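Probable ABC transporter extracellular-binding protein YckB (PDB 2IEE) is probably the extracellular solute-binding component of a binding-protein-dependent (ABC) transport system in the cell membrane of Bacillus subtilis. Local coordinates at residues W14-S28 / L61-M75. Numbering follows the deposited sequence.
Sequences WEQIKDKGKIVVATS and LGLKVEFKEMGIDGM
A right-handed beta-alpha-beta unit, the building block of the periplasmic-binding-protein fold, brings strand 22-27 alongside strand 64-69 in parallel register, with helix 49-60 in the connection between them. Seven backbone hydrogen bonds join the two segments, running one residue past the strands, from Lys64 N to Gly21 O (2.9 Å) as far as Met70 N to Thr27 O (3.1 Å); Gly21 accepts the first, and every second residue after it, Ile23, Val25 and Thr27, both donates and accepts. On the face that turns to helix 49-60, Ile23 and Val65 lie side by side through their CG2 methyls, and Val25 CG2 meets Val65 CG1 at 3.8 Å. Val65 CG1 also lies over one face of the Phe67 ring, toward its rim, while the ring's CD1–CE1 side reaches Val25 CB. On the opposite face, Lys22 and Lys64 lie side by side, CE to CD 3.5 Å, their ammonium groups close; Glu66 OE1 probably eases this through a long salt bridge to Lys22 NZ (3.7 Å), and its OE2 holds Lys68 NZ. At the N-terminal end, Leu63 CD1 touches both Ile17 CG2 and Trp14 CZ3, and Trp14 has CG anti to its backbone N (chi1 162°), which swings the six-membered ring out so that its CH2 edge meets Leu61 CB. At the far end, selenomethionine Met75 sets CG against Ala26 CB at 3.7 Å.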
loop_
_atom_site.group_PDB
_atom_site.type_symbol
_atom_site.label_atom_id
_atom_site.label_comp_id
_atom_site.label_asym_id
_atom_site.label_seq_id
_atom_site.Cartn_x
_atom_site.Cartn_y
_atom_site.Cartn_z
ATOM N N TRP A 14 -24.054 10.659 5.474
ATOM C CA TRP A 14 -23.195 11.699 6.020
ATOM C C TRP A 14 -23.826 12.465 7.180
ATOM O O TRP A 14 -23.133 12.831 8.132
ATOM C CB TRP A 14 -22.802 12.689 4.924
ATOM C CG TRP A 14 -22.297 13.990 5.470
ATOM C CD1 TRP A 14 -22.964 15.177 5.511
ATOM C CD2 TRP A 14 -21.035 14.218 6.111
ATOM N NE1 TRP A 14 -22.199 16.132 6.141
ATOM C CE2 TRP A 14 -21.011 15.567 6.523
ATOM C CE3 TRP A 14 -19.924 13.407 6.383
ATOM C CZ2 TRP A 14 -19.915 16.129 7.189
ATOM C CZ3 TRP A 14 -18.830 13.966 7.049
ATOM C CH2 TRP A 14 -18.839 15.313 7.445
ATOM N N GLU A 15 -25.128 12.729 7.099
ATOM C CA GLU A 15 -25.802 13.455 8.169
ATOM C C GLU A 15 -25.852 12.568 9.412
ATOM O O GLU A 15 -25.865 13.062 10.539
ATOM C CB GLU A 15 -27.229 13.853 7.757
ATOM C CG GLU A 15 -27.351 14.865 6.602
ATOM C CD GLU A 15 -26.661 16.196 6.873
ATOM O OE1 GLU A 15 -26.535 16.581 8.055
ATOM O OE2 GLU A 15 -26.253 16.867 5.897
ATOM N N GLN A 16 -25.879 11.255 9.199
ATOM C CA GLN A 16 -25.914 10.301 10.301
ATOM C C GLN A 16 -24.547 10.257 10.987
ATOM O O GLN A 16 -24.461 10.181 12.214
ATOM C CB GLN A 16 -26.286 8.908 9.784
ATOM C CG GLN A 16 -26.545 7.884 10.882
ATOM C CD GLN A 16 -26.795 6.484 10.335
ATOM O OE1 GLN A 16 -27.709 6.269 9.536
ATOM N NE2 GLN A 16 -25.982 5.527 10.767
ATOM N N ILE A 17 -23.485 10.310 10.185
ATOM C CA ILE A 17 -22.118 10.300 10.700
ATOM C C ILE A 17 -21.877 11.604 11.441
ATOM O O ILE A 17 -21.326 11.621 12.541
ATOM C CB ILE A 17 -21.073 10.225 9.564
ATOM C CG1 ILE A 17 -21.384 9.054 8.633
ATOM C CG2 ILE A 17 -19.677 10.075 10.151
ATOM C CD1 ILE A 17 -21.562 7.738 9.342
ATOM N N LYS A 18 -22.290 12.700 10.812
ATOM C CA LYS A 18 -22.132 14.027 11.377
ATOM C C LYS A 18 -22.878 14.137 12.699
ATOM O O LYS A 18 -22.419 14.811 13.625
ATOM C CB LYS A 18 -22.649 15.082 10.395
ATOM C CG LYS A 18 -22.491 16.523 10.878
ATOM C CD LYS A 18 -22.863 17.509 9.781
ATOM C CE LYS A 18 -22.736 18.944 10.255
ATOM N NZ LYS A 18 -23.027 19.909 9.159
ATOM N N ASP A 19 -24.024 13.467 12.793
ATOM C CA ASP A 19 -24.817 13.517 14.015
ATOM C C ASP A 19 -24.139 12.776 15.163
ATOM O O ASP A 19 -24.088 13.277 16.285
ATOM C CB ASP A 19 -26.216 12.942 13.771
ATOM C CG ASP A 19 -27.062 12.928 15.030
ATOM O OD1 ASP A 19 -27.047 13.932 15.778
ATOM O OD2 ASP A 19 -27.753 11.918 15.270
ATOM N N LYS A 20 -23.615 11.588 14.878
ATOM C CA LYS A 20 -22.936 10.794 15.895
ATOM C C LYS A 20 -21.581 11.402 16.223
ATOM O O LYS A 20 -21.071 11.242 17.333
ATOM C CB LYS A 20 -22.741 9.359 15.412
ATOM C CG LYS A 20 -24.034 8.612 15.124
ATOM C CD LYS A 20 -23.754 7.184 14.678
ATOM C CE LYS A 20 -25.045 6.438 14.381
ATOM N NZ LYS A 20 -24.796 5.037 13.940
ATOM N N GLY A 21 -21.000 12.100 15.255
ATOM C CA GLY A 21 -19.699 12.710 15.472
ATOM C C GLY A 21 -18.567 11.706 15.323
ATOM O O GLY A 21 -17.424 11.996 15.669
ATOM N N LYS A 22 -18.885 10.521 14.810
ATOM C CA LYS A 22 -17.879 9.485 14.618
ATOM C C LYS A 22 -18.094 8.707 13.328
ATOM O O LYS A 22 -19.226 8.422 12.941
ATOM C CB LYS A 22 -17.879 8.506 15.799
ATOM C CG LYS A 22 -17.439 9.125 17.120
ATOM C CD LYS A 22 -17.511 8.135 18.285
ATOM C CE LYS A 22 -16.451 7.044 18.181
ATOM N NZ LYS A 22 -16.391 6.208 19.416
ATOM N N ILE A 23 -16.996 8.377 12.660
ATOM C CA ILE A 23 -17.050 7.606 11.424
ATOM C C ILE A 23 -16.387 6.265 11.703
ATOM O O ILE A 23 -15.290 6.214 12.258
ATOM C CB ILE A 23 -16.305 8.321 10.278
ATOM C CG1 ILE A 23 -16.366 7.472 9.008
ATOM C CG2 ILE A 23 -14.855 8.574 10.670
ATOM C CD1 ILE A 23 -15.820 8.177 7.784
ATOM N N VAL A 24 -17.066 5.183 11.336
ATOM C CA VAL A 24 -16.549 3.840 11.551
ATOM C C VAL A 24 -15.758 3.421 10.320
ATOM O O VAL A 24 -16.285 3.429 9.205
ATOM C CB VAL A 24 -17.701 2.841 11.787
ATOM C CG1 VAL A 24 -17.150 1.483 12.158
ATOM C CG2 VAL A 24 -18.611 3.355 12.888
ATOM N N VAL A 25 -14.495 3.058 10.513
ATOM C CA VAL A 25 -13.654 2.680 9.384
ATOM C C VAL A 25 -12.954 1.346 9.580
ATOM O O VAL A 25 -12.315 1.103 10.606
ATOM C CB VAL A 25 -12.578 3.763 9.108
ATOM C CG1 VAL A 25 -11.839 3.450 7.810
ATOM C CG2 VAL A 25 -13.223 5.137 9.037
ATOM N N ALA A 26 -13.072 0.483 8.580
ATOM C CA ALA A 26 -12.439 -0.823 8.637
ATOM C C ALA A 26 -11.027 -0.735 8.078
ATOM O O ALA A 26 -10.766 -0.005 7.118
ATOM C CB ALA A 26 -13.251 -1.843 7.837
ATOM N N THR A 27 -10.124 -1.481 8.700
ATOM C CA THR A 27 -8.731 -1.537 8.285
ATOM C C THR A 27 -8.173 -2.821 8.891
ATOM O O THR A 27 -8.741 -3.356 9.846
ATOM C CB THR A 27 -7.937 -0.317 8.790
ATOM O OG1 THR A 27 -6.644 -0.307 8.176
ATOM C CG2 THR A 27 -7.778 -0.365 10.300
ATOM N N SER A 28 -7.071 -3.320 8.340
ATOM C CA SER A 28 -6.499 -4.564 8.826
ATOM C C SER A 28 -5.507 -4.429 9.973
ATOM O O SER A 28 -5.547 -5.200 10.927
ATOM C CB SER A 28 -5.834 -5.311 7.670
ATOM O OG SER A 28 -4.722 -4.593 7.168
ATOM N N LEU A 61 -13.154 17.255 9.596
ATOM C CA LEU A 61 -14.607 17.263 9.501
ATOM C C LEU A 61 -15.292 17.181 10.866
ATOM O O LEU A 61 -16.451 16.786 10.958
ATOM C CB LEU A 61 -15.065 16.097 8.621
ATOM C CG LEU A 61 -14.544 16.138 7.178
ATOM C CD1 LEU A 61 -14.792 14.810 6.487
ATOM C CD2 LEU A 61 -15.220 17.271 6.430
ATOM N N GLY A 62 -14.567 17.553 11.920
ATOM C CA GLY A 62 -15.119 17.519 13.263
ATOM C C GLY A 62 -15.567 16.138 13.703
ATOM O O GLY A 62 -16.484 16.009 14.514
ATOM N N LEU A 63 -14.920 15.100 13.186
ATOM C CA LEU A 63 -15.299 13.738 13.540
ATOM C C LEU A 63 -14.192 12.935 14.205
ATOM O O LEU A 63 -13.004 13.193 14.014
ATOM C CB LEU A 63 -15.751 12.969 12.297
ATOM C CG LEU A 63 -16.829 13.552 11.384
ATOM C CD1 LEU A 63 -16.942 12.671 10.145
ATOM C CD2 LEU A 63 -18.159 13.643 12.119
ATOM N N LYS A 64 -14.613 11.944 14.980
ATOM C CA LYS A 64 -13.711 11.033 15.663
ATOM C C LYS A 64 -13.766 9.787 14.792
ATOM O O LYS A 64 -14.752 9.570 14.080
ATOM C CB LYS A 64 -14.248 10.729 17.064
ATOM C CG LYS A 64 -13.493 9.669 17.845
ATOM C CD LYS A 64 -14.123 9.494 19.228
ATOM C CE LYS A 64 -13.419 8.423 20.052
ATOM N NZ LYS A 64 -14.004 8.311 21.424
ATOM N N VAL A 65 -12.721 8.973 14.830
ATOM C CA VAL A 65 -12.713 7.775 14.017
ATOM C C VAL A 65 -12.764 6.514 14.856
ATOM O O VAL A 65 -12.074 6.397 15.863
ATOM C CB VAL A 65 -11.462 7.706 13.127
ATOM C CG1 VAL A 65 -11.561 6.508 12.192
ATOM C CG2 VAL A 65 -11.311 8.992 12.346
ATOM N N GLU A 66 -13.595 5.575 14.434
ATOM C CA GLU A 66 -13.709 4.307 15.125
ATOM C C GLU A 66 -13.176 3.259 14.154
ATOM O O GLU A 66 -13.870 2.850 13.224
ATOM C CB GLU A 66 -15.166 4.012 15.472
ATOM C CG GLU A 66 -15.334 2.973 16.561
ATOM C CD GLU A 66 -16.791 2.672 16.844
ATOM O OE1 GLU A 66 -17.580 3.637 16.964
ATOM O OE2 GLU A 66 -17.144 1.476 16.955
ATOM N N PHE A 67 -11.935 2.841 14.364
ATOM C CA PHE A 67 -11.316 1.852 13.503
ATOM C C PHE A 67 -11.686 0.428 13.894
ATOM O O PHE A 67 -11.434 -0.008 15.015
ATOM C CB PHE A 67 -9.796 2.013 13.528
ATOM C CG PHE A 67 -9.296 3.180 12.724
ATOM C CD1 PHE A 67 -9.359 3.162 11.333
ATOM C CD2 PHE A 67 -8.763 4.301 13.355
ATOM C CE1 PHE A 67 -8.902 4.244 10.580
ATOM C CE2 PHE A 67 -8.300 5.394 12.611
ATOM C CZ PHE A 67 -8.371 5.362 11.225
ATOM N N LYS A 68 -12.294 -0.289 12.956
ATOM C CA LYS A 68 -12.680 -1.672 13.177
ATOM C C LYS A 68 -11.680 -2.538 12.429
ATOM O O LYS A 68 -11.628 -2.524 11.199
ATOM C CB LYS A 68 -14.093 -1.931 12.646
ATOM C CG LYS A 68 -15.200 -1.252 13.440
ATOM C CD LYS A 68 -15.219 -1.721 14.889
ATOM C CE LYS A 68 -16.358 -1.071 15.662
ATOM N NZ LYS A 68 -16.335 -1.435 17.108
ATOM N N GLU A 69 -10.884 -3.284 13.181
ATOM C CA GLU A 69 -9.876 -4.149 12.598
ATOM C C GLU A 69 -10.475 -5.478 12.169
ATOM O O GLU A 69 -11.159 -6.135 12.949
ATOM C CB GLU A 69 -8.757 -4.379 13.607
ATOM C CG GLU A 69 -8.028 -3.100 13.975
ATOM C CD GLU A 69 -6.982 -3.317 15.040
ATOM O OE1 GLU A 69 -6.259 -4.331 14.957
ATOM O OE2 GLU A 69 -6.872 -2.472 15.953
HETATM N N MSE A 70 -10.210 -5.859 10.922
HETATM C CA MSE A 70 -10.716 -7.108 10.361
HETATM C C MSE A 70 -9.917 -7.483 9.112
HETATM O O MSE A 70 -9.196 -6.655 8.555
HETATM C CB MSE A 70 -12.195 -6.950 9.990
HETATM C CG MSE A 70 -12.453 -5.856 8.961
HETATM SE SE MSE A 70 -14.308 -5.661 8.454
HETATM C CE MSE A 70 -14.912 -4.604 9.954
ATOM N N GLY A 71 -10.051 -8.732 8.676
ATOM C CA GLY A 71 -9.341 -9.174 7.489
ATOM C C GLY A 71 -9.858 -8.460 6.254
ATOM O O GLY A 71 -10.957 -7.901 6.271
ATOM N N ILE A 72 -9.072 -8.473 5.183
ATOM C CA ILE A 72 -9.473 -7.814 3.946
ATOM C C ILE A 72 -10.764 -8.444 3.426
ATOM O O ILE A 72 -11.590 -7.777 2.802
ATOM C CB ILE A 72 -8.371 -7.935 2.867
ATOM C CG1 ILE A 72 -8.759 -7.130 1.622
ATOM C CG2 ILE A 72 -8.155 -9.392 2.504
ATOM C CD1 ILE A 72 -8.792 -5.626 1.840
ATOM N N ASP A 73 -10.936 -9.734 3.699
ATOM C CA ASP A 73 -12.120 -10.455 3.260
ATOM C C ASP A 73 -13.350 -10.019 4.050
ATOM O O ASP A 73 -13.309 -9.921 5.273
ATOM C CB ASP A 73 -11.910 -11.963 3.427
ATOM C CG ASP A 73 -13.123 -12.768 3.005
ATOM O OD1 ASP A 73 -13.562 -12.615 1.841
ATOM O OD2 ASP A 73 -13.637 -13.555 3.831
ATOM N N GLY A 74 -14.444 -9.761 3.340
ATOM C CA GLY A 74 -15.669 -9.342 3.996
ATOM C C GLY A 74 -15.673 -7.871 4.362
ATOM O O GLY A 74 -16.680 -7.337 4.827
HETATM N N MSE A 75 -14.540 -7.213 4.148
HETATM C CA MSE A 75 -14.412 -5.799 4.460
HETATM C C MSE A 75 -15.338 -4.996 3.556
HETATM O O MSE A 75 -16.119 -4.170 4.025
HETATM C CB MSE A 75 -12.960 -5.359 4.262
HETATM C CG MSE A 75 -12.615 -4.014 4.874
HETATM SE SE MSE A 75 -10.709 -3.657 4.772
HETATM C CE MSE A 75 -10.123 -4.612 6.348
#